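Alcohol dehydrogenase, zinc-containing (Thermotoga maritima, PDB 1VJ0) probably works as a zinc-dependent oxidoreductase of the medium-chain alcohol dehydrogenase family, with two zinc ions bound in each subunit. Local coordinates at residues K17-V22 / L354-A359; L170-M175 / R341-L346; I350-P355 / S368-K373. All blocks are in the same frame, centred on the assembly; numbering follows the deposited sequence.

Interaction 1 of 3, residues K17-V22 / L354-A359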
ATOM      1  N   LYS A  17       2.371  15.404  48.284  1.00 32.52           N
ATOM      2  CA  LYS A  17       3.644  16.144  48.225  1.00 31.98           C
ATOM      3  C   LYS A  17       4.484  15.605  47.070  1.00 31.16           C
ATOM      4  O   LYS A  17       4.873  14.443  47.077  1.00 31.49           O
ATOM      5  CB  LYS A  17       4.425  16.008  49.547  1.00 32.44           C
ATOM      6  N   ALA A  18       4.730  16.445  46.059  1.00 29.88           N
ATOM      7  CA  ALA A  18       5.555  16.063  44.926  1.00 29.10           C
ATOM      8  C   ALA A  18       6.778  16.994  44.848  1.00 28.04           C
ATOM      9  O   ALA A  18       6.826  18.045  45.511  1.00 28.13           O
ATOM     10  CB  ALA A  18       4.740  16.138  43.659  1.00 28.68           C
ATOM     11  N   HIS A  19       7.754  16.588  44.048  1.00 26.81           N
ATOM     12  CA  HIS A  19       8.931  17.393  43.788  1.00 25.87           C
ATOM     13  C   HIS A  19       9.423  17.166  42.367  1.00 26.24           C
ATOM     14  O   HIS A  19       9.106  16.141  41.731  1.00 25.89           O
ATOM     15  CB  HIS A  19      10.030  17.111  44.792  1.00 26.00           C
ATOM     16  CG  HIS A  19      10.578  15.718  44.728  1.00 25.41           C
ATOM     17  ND1 HIS A  19      10.034  14.680  45.438  1.00 26.20           N
ATOM     18  CD2 HIS A  19      11.623  15.195  44.040  1.00 29.51           C
ATOM     19  CE1 HIS A  19      10.728  13.574  45.219  1.00 29.98           C
ATOM     20  NE2 HIS A  19      11.687  13.849  44.348  1.00 30.48           N
ATOM     21  N   ALA A  20      10.183  18.141  41.862  1.00 24.63           N
ATOM     22  CA  ALA A  20      10.692  18.064  40.512  1.00 23.91           C
ATOM     23  C   ALA A  20      11.930  18.930  40.342  1.00 24.12           C
ATOM     24  O   ALA A  20      12.277  19.752  41.197  1.00 23.42           O
ATOM     25  CB  ALA A  20       9.561  18.469  39.528  1.00 25.15           C
ATOM     26  N   MET A  21      12.604  18.702  39.233  1.00 24.37           N
ATOM     27  CA  MET A  21      13.759  19.466  38.829  1.00 24.68           C
ATOM     28  C   MET A  21      13.330  20.354  37.677  1.00 25.13           C
ATOM     29  O   MET A  21      13.004  19.869  36.609  1.00 25.02           O
ATOM     30  CB  MET A  21      14.893  18.536  38.413  1.00 25.07           C
ATOM     31  CG  MET A  21      15.396  17.697  39.571  1.00 27.03           C
ATOM     32  SD  MET A  21      16.110  18.618  40.956  1.00 28.24           S
ATOM     33  CE  MET A  21      17.642  19.148  40.217  1.00 25.87           C
ATOM     34  N   VAL A  22      13.317  21.653  37.961  1.00 24.67           N
ATOM     35  CA  VAL A  22      12.744  22.671  37.106  1.00 25.55           C
ATOM     36  C   VAL A  22      13.858  23.424  36.356  1.00 25.24           C
ATOM     37  O   VAL A  22      14.823  23.839  36.951  1.00 25.66           O
ATOM     38  CB  VAL A  22      11.903  23.619  37.962  1.00 24.50           C
ATOM     39  CG1 VAL A  22      11.273  24.755  37.130  1.00 25.37           C
ATOM     40  CG2 VAL A  22      10.832  22.783  38.716  1.00 26.18           C
ATOM     41  N   LEU A 354      20.488   7.308  37.552  1.00 27.71           N
ATOM     42  CA  LEU A 354      20.756   8.330  38.567  1.00 28.93           C
ATOM     43  C   LEU A 354      19.494   8.687  39.300  1.00 27.05           C
ATOM     44  O   LEU A 354      18.437   8.550  38.735  1.00 27.64           O
ATOM     45  CB  LEU A 354      21.322   9.598  37.934  1.00 29.47           C
ATOM     46  CG  LEU A 354      22.836   9.613  37.722  1.00 30.11           C
ATOM     47  CD1 LEU A 354      23.332   8.442  36.941  1.00 33.16           C
ATOM     48  CD2 LEU A 354      23.207  10.887  36.996  1.00 30.09           C
ATOM     49  N   PRO A 355      19.621   9.159  40.538  1.00 26.88           N
ATOM     50  CA  PRO A 355      18.505   9.751  41.274  1.00 26.55           C
ATOM     51  C   PRO A 355      17.990  10.997  40.587  1.00 25.74           C
ATOM     52  O   PRO A 355      18.777  11.762  40.012  1.00 25.48           O
ATOM     53  CB  PRO A 355      19.108  10.145  42.624  1.00 26.06           C
ATOM     54  CG  PRO A 355      20.407   9.580  42.698  1.00 28.17           C
ATOM     55  CD  PRO A 355      20.869   9.194  41.315  1.00 27.21           C
ATOM     56  N   LEU A 356      16.682  11.241  40.684  1.00 26.57           N
ATOM     57  CA  LEU A 356      16.098  12.472  40.059  1.00 26.49           C
ATOM     58  C   LEU A 356      16.849  13.747  40.422  1.00 26.59           C
ATOM     59  O   LEU A 356      17.080  14.607  39.572  1.00 26.59           O
ATOM     60  CB  LEU A 356      14.619  12.633  40.456  1.00 26.71           C
ATOM     61  CG  LEU A 356      13.928  13.930  40.076  1.00 26.98           C
ATOM     62  CD1 LEU A 356      14.074  14.213  38.574  1.00 28.12           C
ATOM     63  CD2 LEU A 356      12.471  13.831  40.547  1.00 26.90           C
ATOM     64  N   LYS A 357      17.221  13.875  41.697  1.00 26.93           N
ATOM     65  CA  LYS A 357      17.933  15.052  42.173  1.00 27.47           C
ATOM     66  C   LYS A 357      19.311  15.296  41.555  1.00 25.75           C
ATOM     67  O   LYS A 357      19.847  16.408  41.693  1.00 25.83           O
ATOM     68  CB  LYS A 357      18.026  15.049  43.705  1.00 28.20           C
ATOM     69  CG  LYS A 357      16.647  15.320  44.368  1.00 29.57           C
ATOM     70  CD  LYS A 357      16.734  15.117  45.903  1.00 31.05           C
ATOM     71  CE  LYS A 357      15.373  15.347  46.606  1.00 33.90           C
ATOM     72  NZ  LYS A 357      15.414  14.941  48.101  1.00 33.23           N
ATOM     73  N   GLU A 358      19.841  14.302  40.847  1.00 24.68           N
ATOM     74  CA  GLU A 358      21.055  14.447  40.026  1.00 24.53           C
ATOM     75  C   GLU A 358      20.786  14.690  38.523  1.00 24.38           C
ATOM     76  O   GLU A 358      21.629  14.452  37.661  1.00 22.71           O
ATOM     77  CB  GLU A 358      21.929  13.236  40.251  1.00 24.72           C
ATOM     78  CG  GLU A 358      22.448  13.193  41.704  1.00 24.79           C
ATOM     79  CD  GLU A 358      23.565  12.201  41.935  1.00 25.51           C
ATOM     80  OE1 GLU A 358      23.800  11.324  41.083  1.00 30.46           O
ATOM     81  OE2 GLU A 358      24.244  12.284  42.980  1.00 28.42           O
ATOM     82  N   ALA A 359      19.605  15.211  38.225  1.00 23.61           N
ATOM     83  CA  ALA A 359      19.249  15.503  36.841  1.00 24.29           C
ATOM     84  C   ALA A 359      20.314  16.373  36.119  1.00 24.42           C
ATOM     85  O   ALA A 359      20.538  16.222  34.904  1.00 25.07           O
ATOM     86  CB  ALA A 359      17.793  16.106  36.738  1.00 23.80           C
TER

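Interaction 2 of 3, residues L170-M175 / R341-L346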
ATOM      1  N   LEU A 170      10.371  -1.298  32.961  1.00 30.78           N
ATOM      2  CA  LEU A 170       9.878   0.069  32.808  1.00 30.78           C
ATOM      3  C   LEU A 170      10.943   1.047  32.396  1.00 31.09           C
ATOM      4  O   LEU A 170      10.665   2.018  31.706  1.00 31.85           O
ATOM      5  CB  LEU A 170       9.249   0.548  34.106  1.00 31.88           C
ATOM      6  CG  LEU A 170       8.071  -0.250  34.635  1.00 34.86           C
ATOM      7  CD1 LEU A 170       7.413   0.591  35.737  1.00 38.25           C
ATOM      8  CD2 LEU A 170       7.105  -0.572  33.552  1.00 35.11           C
ATOM      9  N   ASP A 171      12.168   0.788  32.815  1.00 31.43           N
ATOM     10  CA  ASP A 171      13.305   1.567  32.347  1.00 31.54           C
ATOM     11  C   ASP A 171      13.469   1.462  30.847  1.00 29.97           C
ATOM     12  O   ASP A 171      13.673   2.465  30.200  1.00 29.32           O
ATOM     13  CB  ASP A 171      14.569   1.068  33.028  1.00 32.83           C
ATOM     14  CG  ASP A 171      14.719   1.588  34.450  1.00 36.57           C
ATOM     15  OD1 ASP A 171      13.927   2.465  34.885  1.00 37.79           O
ATOM     16  OD2 ASP A 171      15.622   1.174  35.181  1.00 40.58           O
ATOM     17  N   VAL A 172      13.397   0.242  30.303  1.00 28.78           N
ATOM     18  CA  VAL A 172      13.524   0.047  28.854  1.00 28.93           C
ATOM     19  C   VAL A 172      12.331   0.682  28.155  1.00 30.02           C
ATOM     20  O   VAL A 172      12.487   1.292  27.091  1.00 32.17           O
ATOM     21  CB  VAL A 172      13.655  -1.439  28.486  1.00 28.22           C
ATOM     22  CG1 VAL A 172      13.531  -1.656  26.967  1.00 29.22           C
ATOM     23  CG2 VAL A 172      14.987  -1.976  28.992  1.00 27.67           C
ATOM     24  N   LEU A 173      11.129   0.514  28.704  1.00 30.33           N
ATOM     25  CA  LEU A 173       9.953   1.130  28.084  1.00 30.64           C
ATOM     26  C   LEU A 173      10.042   2.657  28.036  1.00 31.59           C
ATOM     27  O   LEU A 173       9.727   3.268  27.016  1.00 32.52           O
ATOM     28  CB  LEU A 173       8.653   0.729  28.791  1.00 31.12           C
ATOM     29  CG  LEU A 173       8.283  -0.729  28.547  1.00 30.72           C
ATOM     30  CD1 LEU A 173       7.060  -1.089  29.383  1.00 29.57           C
ATOM     31  CD2 LEU A 173       8.044  -0.973  27.059  1.00 31.36           C
ATOM     32  N   ALA A 174      10.446   3.267  29.119  1.00 31.63           N
ATOM     33  CA  ALA A 174      10.601   4.737  29.125  1.00 33.43           C
ATOM     34  C   ALA A 174      11.512   5.225  27.985  1.00 34.47           C
ATOM     35  O   ALA A 174      11.113   6.100  27.162  1.00 36.73           O
ATOM     36  CB  ALA A 174      11.094   5.221  30.467  1.00 32.05           C
ATOM     37  N   MET A 175      12.674   4.624  27.866  1.00 35.54           N
ATOM     38  CA  MET A 175      13.596   4.987  26.773  1.00 36.95           C
ATOM     39  C   MET A 175      12.993   4.745  25.375  1.00 37.49           C
ATOM     40  O   MET A 175      13.164   5.548  24.458  1.00 38.36           O
ATOM     41  CB  MET A 175      14.898   4.217  26.953  1.00 37.75           C
ATOM     42  CG  MET A 175      15.613   4.001  25.648  1.00 37.77           C
ATOM     43  SD  MET A 175      17.051   3.028  25.876  1.00 37.31           S
ATOM     44  CE  MET A 175      16.413   1.440  26.369  1.00 38.46           C
ATOM     45  N   ARG A 341       9.469  -8.002  23.637  1.00 29.26           N
ATOM     46  CA  ARG A 341      10.169  -9.226  23.294  1.00 30.45           C
ATOM     47  C   ARG A 341      11.685  -9.062  23.300  1.00 28.04           C
ATOM     48  O   ARG A 341      12.383  -9.989  22.964  1.00 26.93           O
ATOM     49  CB  ARG A 341       9.753  -9.735  21.939  1.00 30.58           C
ATOM     50  CG  ARG A 341       8.256 -10.044  21.790  1.00 35.41           C
ATOM     51  CD  ARG A 341       7.894 -10.618  20.402  1.00 37.81           C
ATOM     52  NE  ARG A 341       7.788  -9.592  19.341  1.00 45.71           N
ATOM     53  CZ  ARG A 341       8.544  -9.540  18.225  1.00 46.82           C
ATOM     54  NH1 ARG A 341       9.533 -10.419  17.978  1.00 49.30           N
ATOM     55  NH2 ARG A 341       8.320  -8.544  17.358  1.00 47.25           N
ATOM     56  N   ASN A 342      12.202  -7.888  23.652  1.00 27.29           N
ATOM     57  CA  ASN A 342      13.644  -7.659  23.544  1.00 26.71           C
ATOM     58  C   ASN A 342      14.214  -6.895  24.730  1.00 27.39           C
ATOM     59  O   ASN A 342      15.252  -6.180  24.613  1.00 25.67           O
ATOM     60  CB  ASN A 342      13.891  -6.896  22.250  1.00 27.34           C
ATOM     61  CG  ASN A 342      13.638  -7.729  21.021  1.00 25.49           C
ATOM     62  OD1 ASN A 342      14.473  -8.518  20.644  1.00 26.43           O
ATOM     63  ND2 ASN A 342      12.526  -7.488  20.350  1.00 27.73           N
ATOM     64  N   TYR A 343      13.570  -7.036  25.880  1.00 26.57           N
ATOM     65  CA  TYR A 343      14.024  -6.320  27.079  1.00 27.28           C
ATOM     66  C   TYR A 343      15.490  -6.571  27.422  1.00 27.90           C
ATOM     67  O   TYR A 343      16.213  -5.648  27.748  1.00 29.73           O
ATOM     68  CB  TYR A 343      13.174  -6.688  28.322  1.00 28.36           C
ATOM     69  CG  TYR A 343      11.783  -6.073  28.337  1.00 28.20           C
ATOM     70  CD1 TYR A 343      11.601  -4.724  28.062  1.00 29.81           C
ATOM     71  CD2 TYR A 343      10.664  -6.831  28.676  1.00 28.73           C
ATOM     72  CE1 TYR A 343      10.339  -4.130  28.070  1.00 31.07           C
ATOM     73  CE2 TYR A 343       9.375  -6.245  28.685  1.00 27.07           C
ATOM     74  CZ  TYR A 343       9.230  -4.882  28.396  1.00 29.80           C
ATOM     75  OH  TYR A 343       7.999  -4.243  28.387  1.00 31.63           O
ATOM     76  N   GLN A 344      15.929  -7.808  27.393  1.00 27.23           N
ATOM     77  CA  GLN A 344      17.298  -8.085  27.776  1.00 29.94           C
ATOM     78  C   GLN A 344      18.340  -7.474  26.815  1.00 28.62           C
ATOM     79  O   GLN A 344      19.384  -6.994  27.254  1.00 30.33           O
ATOM     80  CB  GLN A 344      17.518  -9.585  27.920  1.00 30.36           C
ATOM     81  CG  GLN A 344      16.954 -10.179  29.230  1.00 34.15           C
ATOM     82  CD  GLN A 344      17.105 -11.699  29.273  1.00 35.11           C
ATOM     83  OE1 GLN A 344      17.916 -12.223  30.060  1.00 41.91           O
ATOM     84  NE2 GLN A 344      16.372 -12.414  28.377  1.00 40.06           N
ATOM     85  N   LEU A 345      18.078  -7.503  25.518  1.00 27.28           N
ATOM     86  CA  LEU A 345      18.952  -6.814  24.560  1.00 25.78           C
ATOM     87  C   LEU A 345      18.898  -5.321  24.760  1.00 25.73           C
ATOM     88  O   LEU A 345      19.923  -4.690  24.873  1.00 23.89           O
ATOM     89  CB  LEU A 345      18.581  -7.181  23.113  1.00 26.25           C
ATOM     90  CG  LEU A 345      18.856  -8.681  22.850  1.00 25.86           C
ATOM     91  CD1 LEU A 345      18.512  -8.907  21.404  1.00 29.92           C
ATOM     92  CD2 LEU A 345      20.242  -9.092  23.138  1.00 25.06           C
ATOM     93  N   LEU A 346      17.694  -4.752  24.819  1.00 24.83           N
ATOM     94  CA  LEU A 346      17.550  -3.298  24.882  1.00 24.71           C
ATOM     95  C   LEU A 346      17.993  -2.712  26.213  1.00 25.10           C
ATOM     96  O   LEU A 346      18.358  -1.544  26.258  1.00 23.35           O
ATOM     97  CB  LEU A 346      16.132  -2.865  24.535  1.00 25.20           C
ATOM     98  CG  LEU A 346      15.784  -3.227  23.067  1.00 25.14           C
ATOM     99  CD1 LEU A 346      14.289  -3.164  22.782  1.00 26.01           C
ATOM    100  CD2 LEU A 346      16.498  -2.269  22.133  1.00 24.84           C
TER

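Interaction 3 of 3, residues I350-P355 / S368-K373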
ATOM      1  N   ILE A 350      21.077   1.115  28.437  1.00 27.80           N
ATOM      2  CA  ILE A 350      21.050   1.961  29.651  1.00 28.27           C
ATOM      3  C   ILE A 350      22.368   1.852  30.349  1.00 27.63           C
ATOM      4  O   ILE A 350      22.700   0.818  30.882  1.00 27.69           O
ATOM      5  CB  ILE A 350      19.877   1.594  30.583  1.00 28.97           C
ATOM      6  CG1 ILE A 350      18.568   1.812  29.828  1.00 29.94           C
ATOM      7  CG2 ILE A 350      19.945   2.465  31.891  1.00 29.60           C
ATOM      8  CD1 ILE A 350      17.380   1.085  30.384  1.00 29.51           C
ATOM      9  N   THR A 351      23.159   2.910  30.279  1.00 27.07           N
ATOM     10  CA  THR A 351      24.489   2.882  30.851  1.00 27.00           C
ATOM     11  C   THR A 351      24.553   3.478  32.216  1.00 27.03           C
ATOM     12  O   THR A 351      25.508   3.184  32.948  1.00 26.57           O
ATOM     13  CB  THR A 351      25.507   3.605  29.967  1.00 27.54           C
ATOM     14  OG1 THR A 351      25.011   4.883  29.589  1.00 26.72           O
ATOM     15  CG2 THR A 351      25.749   2.839  28.672  1.00 28.33           C
ATOM     16  N   HIS A 352      23.569   4.309  32.568  1.00 26.36           N
ATOM     17  CA  HIS A 352      23.618   5.026  33.842  1.00 26.84           C
ATOM     18  C   HIS A 352      22.205   5.147  34.404  1.00 26.66           C
ATOM     19  O   HIS A 352      21.269   5.435  33.663  1.00 26.62           O
ATOM     20  CB  HIS A 352      24.141   6.425  33.612  1.00 26.51           C
ATOM     21  CG  HIS A 352      25.581   6.473  33.188  1.00 26.50           C
ATOM     22  ND1 HIS A 352      25.983   6.248  31.890  1.00 25.56           N
ATOM     23  CD2 HIS A 352      26.710   6.694  33.902  1.00 27.09           C
ATOM     24  CE1 HIS A 352      27.303   6.339  31.820  1.00 26.59           C
ATOM     25  NE2 HIS A 352      27.766   6.634  33.021  1.00 26.07           N
ATOM     26  N   ARG A 353      22.064   4.943  35.698  1.00 27.44           N
ATOM     27  CA  ARG A 353      20.812   5.217  36.406  1.00 29.49           C
ATOM     28  C   ARG A 353      21.117   6.138  37.549  1.00 28.66           C
ATOM     29  O   ARG A 353      21.946   5.804  38.393  1.00 29.18           O
ATOM     30  CB  ARG A 353      20.189   3.947  36.957  1.00 30.65           C
ATOM     31  CG  ARG A 353      19.832   2.942  35.898  1.00 36.31           C
ATOM     32  CD  ARG A 353      18.551   2.156  36.130  1.00 44.26           C
ATOM     33  NE  ARG A 353      18.346   1.849  37.540  1.00 49.34           N
ATOM     34  CZ  ARG A 353      17.261   2.144  38.273  1.00 50.06           C
ATOM     35  NH1 ARG A 353      16.216   2.756  37.744  1.00 50.17           N
ATOM     36  NH2 ARG A 353      17.240   1.803  39.570  1.00 50.58           N
ATOM     37  N   LEU A 354      20.488   7.308  37.552  1.00 27.71           N
ATOM     38  CA  LEU A 354      20.756   8.330  38.567  1.00 28.93           C
ATOM     39  C   LEU A 354      19.494   8.687  39.300  1.00 27.05           C
ATOM     40  O   LEU A 354      18.437   8.550  38.735  1.00 27.64           O
ATOM     41  CB  LEU A 354      21.322   9.598  37.934  1.00 29.47           C
ATOM     42  CG  LEU A 354      22.836   9.613  37.722  1.00 30.11           C
ATOM     43  CD1 LEU A 354      23.332   8.442  36.941  1.00 33.16           C
ATOM     44  CD2 LEU A 354      23.207  10.887  36.996  1.00 30.09           C
ATOM     45  N   PRO A 355      19.621   9.159  40.538  1.00 26.88           N
ATOM     46  CA  PRO A 355      18.505   9.751  41.274  1.00 26.55           C
ATOM     47  C   PRO A 355      17.990  10.997  40.587  1.00 25.74           C
ATOM     48  O   PRO A 355      18.777  11.762  40.012  1.00 25.48           O
ATOM     49  CB  PRO A 355      19.108  10.145  42.624  1.00 26.06           C
ATOM     50  CG  PRO A 355      20.407   9.580  42.698  1.00 28.17           C
ATOM     51  CD  PRO A 355      20.869   9.194  41.315  1.00 27.21           C
ATOM     52  N   SER A 368      28.276  15.093  27.363  1.00 33.00           N
ATOM     53  CA  SER A 368      29.660  14.645  27.182  1.00 33.48           C
ATOM     54  C   SER A 368      29.773  13.340  26.406  1.00 34.11           C
ATOM     55  O   SER A 368      30.845  13.021  25.910  1.00 33.24           O
ATOM     56  CB  SER A 368      30.309  14.430  28.528  1.00 32.96           C
ATOM     57  OG  SER A 368      29.853  13.216  29.073  1.00 33.24           O
ATOM     58  N   ARG A 369      28.668  12.591  26.334  1.00 35.07           N
ATOM     59  CA  ARG A 369      28.576  11.248  25.731  1.00 35.58           C
ATOM     60  C   ARG A 369      29.296  10.177  26.534  1.00 34.25           C
ATOM     61  O   ARG A 369      29.554   9.085  26.051  1.00 34.05           O
ATOM     62  CB  ARG A 369      28.988  11.236  24.256  1.00 36.05           C
ATOM     63  CG  ARG A 369      28.124  12.120  23.396  1.00 38.02           C
ATOM     64  CD  ARG A 369      28.461  12.015  21.935  1.00 40.29           C
ATOM     65  NE  ARG A 369      27.261  12.088  21.114  1.00 46.46           N
ATOM     66  CZ  ARG A 369      27.098  11.515  19.908  1.00 48.73           C
ATOM     67  NH1 ARG A 369      28.078  10.801  19.318  1.00 51.38           N
ATOM     68  NH2 ARG A 369      25.932  11.668  19.285  1.00 49.24           N
ATOM     69  N   GLU A 370      29.559  10.471  27.797  1.00 34.08           N
ATOM     70  CA  GLU A 370      29.953   9.442  28.760  1.00 33.16           C
ATOM     71  C   GLU A 370      28.803   8.434  28.923  1.00 32.16           C
ATOM     72  O   GLU A 370      29.043   7.272  29.207  1.00 30.38           O
ATOM     73  CB  GLU A 370      30.229  10.077  30.113  1.00 33.54           C
ATOM     74  CG  GLU A 370      30.919   9.164  31.113  1.00 34.61           C
ATOM     75  CD  GLU A 370      31.446   9.921  32.321  1.00 35.28           C
ATOM     76  OE1 GLU A 370      31.741  11.144  32.204  1.00 36.21           O
ATOM     77  OE2 GLU A 370      31.554   9.293  33.407  1.00 38.49           O
ATOM     78  N   ALA A 371      27.551   8.895  28.796  1.00 30.26           N
ATOM     79  CA  ALA A 371      26.419   7.973  28.826  1.00 30.23           C
ATOM     80  C   ALA A 371      25.884   7.791  27.414  1.00 30.69           C
ATOM     81  O   ALA A 371      25.922   8.727  26.600  1.00 30.92           O
ATOM     82  CB  ALA A 371      25.302   8.505  29.741  1.00 29.51           C
ATOM     83  N   LEU A 372      25.356   6.592  27.145  1.00 30.40           N
ATOM     84  CA  LEU A 372      24.579   6.330  25.948  1.00 29.76           C
ATOM     85  C   LEU A 372      23.110   6.692  26.235  1.00 28.90           C
ATOM     86  O   LEU A 372      22.467   7.369  25.437  1.00 28.11           O
ATOM     87  CB  LEU A 372      24.722   4.860  25.528  1.00 29.72           C
ATOM     88  CG  LEU A 372      23.927   4.271  24.365  1.00 31.46           C
ATOM     89  CD1 LEU A 372      24.126   5.064  23.132  1.00 33.45           C
ATOM     90  CD2 LEU A 372      24.348   2.825  24.080  1.00 31.05           C
ATOM     91  N   LYS A 373      22.600   6.195  27.366  1.00 28.47           N
ATOM     92  CA  LYS A 373      21.299   6.543  27.881  1.00 28.14           C
ATOM     93  C   LYS A 373      21.299   6.526  29.408  1.00 27.62           C
ATOM     94  O   LYS A 373      21.779   5.578  30.034  1.00 26.15           O
ATOM     95  CB  LYS A 373      20.229   5.553  27.344  1.00 28.12           C
ATOM     96  CG  LYS A 373      18.851   5.972  27.599  1.00 33.07           C
ATOM     97  CD  LYS A 373      18.435   6.979  26.564  1.00 37.34           C
ATOM     98  CE  LYS A 373      17.208   7.680  26.962  1.00 41.11           C
ATOM     99  NZ  LYS A 373      17.072   8.787  26.004  1.00 40.84           N
TER
HETATM  100  O   HOH W   1      30.252   7.190  33.645  1.00 43.34           O

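Interaction 1 of 3, residues K17-V22 / L354-A359
M21, on strand 16-22, packs against the 3-10 turn 356-357 that joins strand 352-355 to helix 359-368, and this is the dense, buried end of the contact. Its CG is set beside the backbone N, anti to the carbonyl carbon (chi1 -65°), and bends at chi2 (-62°) and chi3 (-72°) fold SD and CE back over K357. M21 CG sits 3.5 Å from L356 O and 3.9 Å from L356 CD1, the two side chains sliding past each other in opposite directions. On the helix side M21 CG also meets A359 CB at 4.0 Å, while M21 CE reaches to 3.8 Å from K357 O. An alanine in place of M21 lacks CG, SD and CE, and would probably loosen the hold of the strand on the turn. The other end is looser: H19 CD2 touches L356 CD2 obliquely at 3.8 Å, and the extended, exposed chain of K357 runs past the imidazole without contact between the polar ends, NZ 5.4 Å from H19 NE2. L356 O accepts from A359 N within the turn (2.9 Å). With no hydrogen bond or salt bridge crossing between the segments, the hold depends on fit and burial rather than directed bonds.

Interaction 2 of 3, residues L170-M175 / R341-L346
Y343 CG stands anti to the carbonyl carbon (chi1 -74°), which swings the ring end in to helix 170-188, while V172 CG1 lies anti to its backbone N (chi1 170°) and comes to meet it. V172 CG1 approaches the ring at its edge, in plane, 3.8 Å from Y343 CD1, and the same methyl packs 3.8 Å from L346 CB. V172 thus fills the angle between Y343 and L346 of the short helix 343-346, crossing the L346 side chain at about a right angle. L173, one residue on, uses its branched end: L173 CD1 lies 3.4 Å from Y343 OH, and L173 CG is 4.0 Å from Y343 CE1, again near the ring plane. The hydroxyl lies against L173 CG, CD1 and CD2, yet is hydrogen-bonded to D168 OD1 just ahead of the helix, which probably helps to fix the ring. At the far end the M175 chain turns at chi3 (66°) and sets its CE 3.6 Å from L346 O. No hydrogen bond crosses between the segments. T339 of helix 329-340 packs on V172, L173 and L346, closing one flank, and F210 of helix 206-217 lies on M175. Helix 170-188, which carries zinc ligand C178, is in this way wedged against the helices of the Rossmann-type domain, while on its other side L170 and A174 rest on strand 45-54.

Interaction 3 of 3, residues I350-P355 / S368-K373
S368, at the end of helix 359-368, begins the second segment with an ST turn: its OG accepts from E370 N at 3.0 Å. R369 then leaves the helical path with positive phi (70°), ending the helix. E370 meets H352 in two ways. Its backbone O lies at the edge of the imidazole, near the ring plane, 3.3 Å from H352 CE1, and its carboxylate is joined to the ring by a water that donates to E370 OE2 and lies 2.6 Å from H352 NE2, in the ring plane. The nearby carboxylate could favour a protonated imidazole, though the charge is not observed. A371 follows with its methyl against the same ring, CB 3.2 Å from H352 ND1, a close fit. L372 N donates to T351 OG1 (3.0 Å, 150°), and this hydroxyl also shares a hydrogen bond with H352 ND1 (2.8 Å). T351 chi1 of 49° puts OG1 in the crowded position between backbone N and carbonyl carbon, from where it accepts from L372 N and pairs with H352 ND1; T351 CG2 rests on L372 CB. K373 closes the segment with its carbonyl: T351 N donates to K373 O at 3.0 Å, and H352 N gives it a weaker, longer bond. The K373 side chain leads away, its NZ hydrogen-bonded to V54 O and salt-bridged to zinc ligand E78, so the turn also holds a second-shell lysine of the zinc site. Beyond it, strand 374-377 pairs in parallel with 352-355, so helix 359-368 is the crossover of a right-handed beta-alpha-beta unit, with L365 packed on H352, E370 and A371. I350 lies on helix 170-188, and L372 reaches L235 and R232 of helix 230-238.

How the interactions relate
From the N terminus, strand 16-22 comes first, and interaction 1 closes its long loop only at 354-359, so the loop takes in most of the chain. Within that span, interaction 2 closes a loop between helices 170-188 and 343-346 that holds the six-stranded parallel sheet. Interaction 3 follows it in series and overlaps the closing end of interaction 1: it opens at 350-355 and closes beyond it at 368-373, around helix 359-368, so L354 and P355 belong to both. Interactions 2 and 3 touch directly, through a salt bridge from D171 OD2 to R353 NH1 (3.1 Å) and M175 packing on K373, beside the zinc site of C55, H77, E78 and C178; interactions 1 and 2 do not touch.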